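Local coordinates for protein bifunctional endo-1,4-beta-xylanase A (Neocallimastix patriciarum, PDB 2VG9) that hydrolyses internal beta-1,4-xylosidic bonds of xylan as a family 11 endo-xylanase, here in a loop-swap variant, at residues A[97-102]-A[176-181]. Residues are numbered along the deposited sequence; the frame is centred on the assembly and turned at random.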
ATOM      1  N   GLY A  97       0.761   4.255  -1.227  1.00  8.09           N
ATOM      2  CA  GLY A  97       0.265   5.523  -1.740  1.00  8.94           C
ATOM      3  C   GLY A  97       1.051   5.947  -2.962  1.00  9.20           C
ATOM      4  O   GLY A  97       1.803   5.136  -3.538  1.00  8.60           O
ATOM      5  N   TRP A  98       0.847   7.205  -3.378  1.00  9.94           N
ATOM      6  CA  TRP A  98       1.609   7.792  -4.512  1.00 10.32           C
ATOM      7  C   TRP A  98       2.220   9.144  -4.181  1.00 11.06           C
ATOM      8  O   TRP A  98       1.695   9.877  -3.319  1.00 11.21           O
ATOM      9  CB  TRP A  98       0.699   7.954  -5.746  1.00 10.86           C
ATOM     10  CG  TRP A  98       0.167   6.652  -6.325  1.00 10.87           C
ATOM     11  CD1 TRP A  98      -0.801   5.849  -5.789  1.00 10.88           C
ATOM     12  CD2 TRP A  98       0.560   6.040  -7.556  1.00  9.85           C
ATOM     13  NE1 TRP A  98      -1.028   4.778  -6.608  1.00 11.55           N
ATOM     14  CE2 TRP A  98      -0.199   4.861  -7.695  1.00 11.86           C
ATOM     15  CE3 TRP A  98       1.479   6.374  -8.556  1.00  8.57           C
ATOM     16  CZ2 TRP A  98      -0.060   3.994  -8.803  1.00 11.22           C
ATOM     17  CZ3 TRP A  98       1.625   5.536  -9.627  1.00 12.31           C
ATOM     18  CH2 TRP A  98       0.845   4.346  -9.753  1.00 11.59           C
ATOM     19  N   PHE A  99       3.327   9.485  -4.858  1.00 12.40           N
ATOM     20  CA  PHE A  99       3.778  10.884  -4.961  1.00 12.73           C
ATOM     21  C   PHE A  99       3.421  11.356  -6.374  1.00 14.06           C
ATOM     22  O   PHE A  99       3.914  10.808  -7.379  1.00 13.15           O
ATOM     23  CB  PHE A  99       5.296  11.089  -4.727  1.00 12.53           C
ATOM     24  CG  PHE A  99       5.839  10.462  -3.456  1.00 12.51           C
ATOM     25  CD1 PHE A  99       5.063  10.387  -2.280  1.00 10.38           C
ATOM     26  CD2 PHE A  99       7.150   9.953  -3.431  1.00 12.28           C
ATOM     27  CE1 PHE A  99       5.581   9.806  -1.110  1.00 13.11           C
ATOM     28  CE2 PHE A  99       7.664   9.386  -2.262  1.00 12.46           C
ATOM     29  CZ  PHE A  99       6.866   9.310  -1.090  1.00 10.57           C
ATOM     30  N   GLN A 100       2.536  12.345  -6.435  1.00 14.91           N
ATOM     31  CA  GLN A 100       2.020  12.878  -7.686  1.00 16.97           C
ATOM     32  C   GLN A 100       3.050  13.869  -8.223  1.00 17.96           C
ATOM     33  O   GLN A 100       3.601  14.685  -7.468  1.00 18.18           O
ATOM     34  CB  GLN A 100       0.678  13.578  -7.442  1.00 17.49           C
ATOM     35  CG  GLN A 100       0.009  14.255  -8.691  1.00 19.37           C
ATOM     36  CD  GLN A 100      -0.362  13.275  -9.815  1.00 21.32           C
ATOM     37  OE1 GLN A 100       0.443  12.994 -10.700  1.00 24.45           O
ATOM     38  NE2 GLN A 100      -1.601  12.801  -9.807  1.00 24.42           N
ATOM     39  N   ASN A 101       3.324  13.785  -9.512  1.00 19.22           N
ATOM     40  CA  ASN A 101       4.248  14.714 -10.149  1.00 21.19           C
ATOM     41  C   ASN A 101       3.569  15.652 -11.161  1.00 22.87           C
ATOM     42  O   ASN A 101       4.257  16.352 -11.898  1.00 23.47           O
ATOM     43  CB  ASN A 101       5.403  13.947 -10.812  1.00 20.42           C
ATOM     44  CG  ASN A 101       4.982  13.236 -12.073  1.00 20.33           C
ATOM     45  OD1 ASN A 101       3.808  12.931 -12.264  1.00 19.12           O
ATOM     46  ND2 ASN A 101       5.948  12.974 -12.958  1.00 18.88           N
ATOM     47  N   ARG A 102       2.243  15.644 -11.224  1.00 24.65           N
ATOM     48  CA  ARG A 102       1.515  16.582 -12.093  1.00 28.06           C
ATOM     49  C   ARG A 102       1.925  17.999 -11.707  1.00 28.19           C
ATOM     50  O   ARG A 102       1.921  18.348 -10.528  1.00 28.75           O
ATOM     51  CB  ARG A 102      -0.007  16.389 -11.994  1.00 27.70           C
ATOM     52  CG  ARG A 102      -0.815  17.283 -12.964  1.00 30.18           C
ATOM     53  CD  ARG A 102      -2.326  17.080 -12.828  1.00 31.63           C
ATOM     54  NE  ARG A 102      -2.835  15.924 -13.595  1.00 39.03           N
ATOM     55  CZ  ARG A 102      -3.464  14.866 -13.070  1.00 41.04           C
ATOM     56  NH1 ARG A 102      -3.685  14.781 -11.751  1.00 41.84           N
ATOM     57  NH2 ARG A 102      -3.886  13.887 -13.870  1.00 41.61           N
ATOM     58  N   ASP A 176       9.478   9.179   8.197  1.00 10.46           N
ATOM     59  CA  ASP A 176      10.885   8.723   8.297  1.00 10.88           C
ATOM     60  C   ASP A 176      11.309   7.869   7.067  1.00 11.05           C
ATOM     61  O   ASP A 176      12.439   7.961   6.608  1.00 12.01           O
ATOM     62  CB  ASP A 176      11.121   7.923   9.592  1.00 11.27           C
ATOM     63  CG  ASP A 176      11.406   8.798  10.793  1.00 12.55           C
ATOM     64  OD1 ASP A 176      11.339  10.048  10.658  1.00 12.96           O
ATOM     65  OD2 ASP A 176      11.686   8.213  11.877  1.00 11.15           O
ATOM     66  N   HIS A 177      10.387   7.049   6.545  1.00 10.62           N
ATOM     67  CA  HIS A 177      10.575   6.328   5.288  1.00  9.20           C
ATOM     68  C   HIS A 177      10.732   7.318   4.156  1.00  9.37           C
ATOM     69  O   HIS A 177      11.657   7.187   3.360  1.00  7.34           O
ATOM     70  CB  HIS A 177       9.418   5.362   5.022  1.00  8.64           C
ATOM     71  CG  HIS A 177       9.423   4.170   5.936  1.00 11.53           C
ATOM     72  ND1 HIS A 177       8.816   4.175   7.179  1.00 13.21           N
ATOM     73  CD2 HIS A 177      10.011   2.961   5.815  1.00  5.59           C
ATOM     74  CE1 HIS A 177       9.007   3.005   7.768  1.00  7.79           C
ATOM     75  NE2 HIS A 177       9.735   2.259   6.966  1.00  9.38           N
ATOM     76  N   PHE A 178       9.867   8.338   4.099  1.00  9.12           N
ATOM     77  CA  PHE A 178      10.010   9.361   3.023  1.00  9.89           C
ATOM     78  C   PHE A 178      11.391  10.028   3.099  1.00 10.95           C
ATOM     79  O   PHE A 178      12.026  10.257   2.056  1.00 12.26           O
ATOM     80  CB  PHE A 178       8.906  10.439   3.068  1.00  9.83           C
ATOM     81  CG  PHE A 178       7.484   9.909   2.911  1.00  9.63           C
ATOM     82  CD1 PHE A 178       7.240   8.601   2.464  1.00  9.44           C
ATOM     83  CD2 PHE A 178       6.387  10.750   3.176  1.00  9.89           C
ATOM     84  CE1 PHE A 178       5.908   8.117   2.316  1.00  9.61           C
ATOM     85  CE2 PHE A 178       5.075  10.291   3.021  1.00  6.79           C
ATOM     86  CZ  PHE A 178       4.839   8.984   2.565  1.00  8.98           C
ATOM     87  N   LYS A 179      11.844  10.347   4.312  1.00 11.53           N
ATOM     88  CA  LYS A 179      13.156  11.011   4.534  1.00 13.44           C
ATOM     89  C   LYS A 179      14.312  10.136   4.069  1.00 12.64           C
ATOM     90  O   LYS A 179      15.220  10.612   3.374  1.00 13.17           O
ATOM     91  CB  LYS A 179      13.380  11.342   6.012  1.00 12.86           C
ATOM     92  CG  LYS A 179      12.732  12.630   6.497  1.00 16.59           C
ATOM     93  CD  LYS A 179      13.011  12.823   8.015  1.00 16.90           C
ATOM     94  CE  LYS A 179      11.793  13.439   8.736  1.00 23.79           C
ATOM     95  NZ  LYS A 179      12.180  14.283   9.937  1.00 27.22           N
ATOM     96  N   GLU A 180      14.262   8.855   4.440  1.00 12.35           N
ATOM     97  CA  GLU A 180      15.230   7.859   3.966  1.00 12.58           C
ATOM     98  C   GLU A 180      15.289   7.743   2.467  1.00 12.97           C
ATOM     99  O   GLU A 180      16.396   7.634   1.919  1.00 13.50           O
ATOM    100  CB  GLU A 180      15.011   6.474   4.607  1.00 12.38           C
ATOM    101  CG  GLU A 180      15.395   6.428   6.106  1.00 15.43           C
ATOM    102  CD  GLU A 180      16.914   6.509   6.386  1.00 21.15           C
ATOM    103  OE1 GLU A 180      17.739   6.506   5.453  1.00 20.60           O
ATOM    104  OE2 GLU A 180      17.296   6.570   7.568  1.00 26.19           O
ATOM    105  N   TRP A 181      14.131   7.740   1.785  1.00 11.50           N
ATOM    106  CA  TRP A 181      14.140   7.699   0.316  1.00 12.10           C
ATOM    107  C   TRP A 181      14.727   8.982  -0.291  1.00 13.36           C
ATOM    108  O   TRP A 181      15.520   8.948  -1.260  1.00 13.76           O
ATOM    109  CB  TRP A 181      12.740   7.420  -0.227  1.00 11.50           C
ATOM    110  CG  TRP A 181      12.097   6.122   0.272  1.00 11.78           C
ATOM    111  CD1 TRP A 181      12.725   4.977   0.732  1.00 12.64           C
ATOM    112  CD2 TRP A 181      10.685   5.859   0.354  1.00 10.08           C
ATOM    113  NE1 TRP A 181      11.772   4.036   1.102  1.00 13.09           N
ATOM    114  CE2 TRP A 181      10.522   4.558   0.870  1.00 10.14           C
ATOM    115  CE3 TRP A 181       9.542   6.616   0.053  1.00  9.03           C
ATOM    116  CZ2 TRP A 181       9.261   3.998   1.093  1.00 10.68           C
ATOM    117  CZ3 TRP A 181       8.301   6.054   0.262  1.00 10.28           C
ATOM    118  CH2 TRP A 181       8.168   4.771   0.797  1.00 11.62           C
TER
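Phe99 is the residue of 97-102 that reaches segment 176-181, on helix 174-182, and it meets Phe178 and Trp181 there. Phe99 drives the rim of its ring into the face of Phe178 in a T-shaped stack, with centroids 5.0 Å apart and planes at 89°. Phe99 CZ leads, 3.6 Å from Phe178 CD1 and offset toward the rim of that ring, while Phe99 CE1 follows at 3.8 Å from Phe178 CE1. With CG anti to its own carbonyl carbon (chi1 -60°), Phe178 offers this face to the strand. The same Phe99 CZ lies 3.8 Å from CZ3 of Trp181, in the plane of the indole and at its edge, so one ring tip is shared by two helix residues a turn apart. Replacing Phe178 with an alanine would probably leave the Phe99 edge without its aromatic face and open a gap between helix and strand. At the end of the strand, Gln100 OE1 accepts a hydrogen bond from the backbone N of Arg102 at 3.2 Å, and Gln100 NE2 bonds Asn150 OD1, tying down the turn that leaves the sheet. Tyr112 and Leu191, from the strands flanking 89-100, touch both phenylalanines. All three contacting residues are buried, and the cluster joins the single helix, 174-182, to the back of the curved sheet, as is characteristic of the beta-jelly-roll fold of family 11 xylanases.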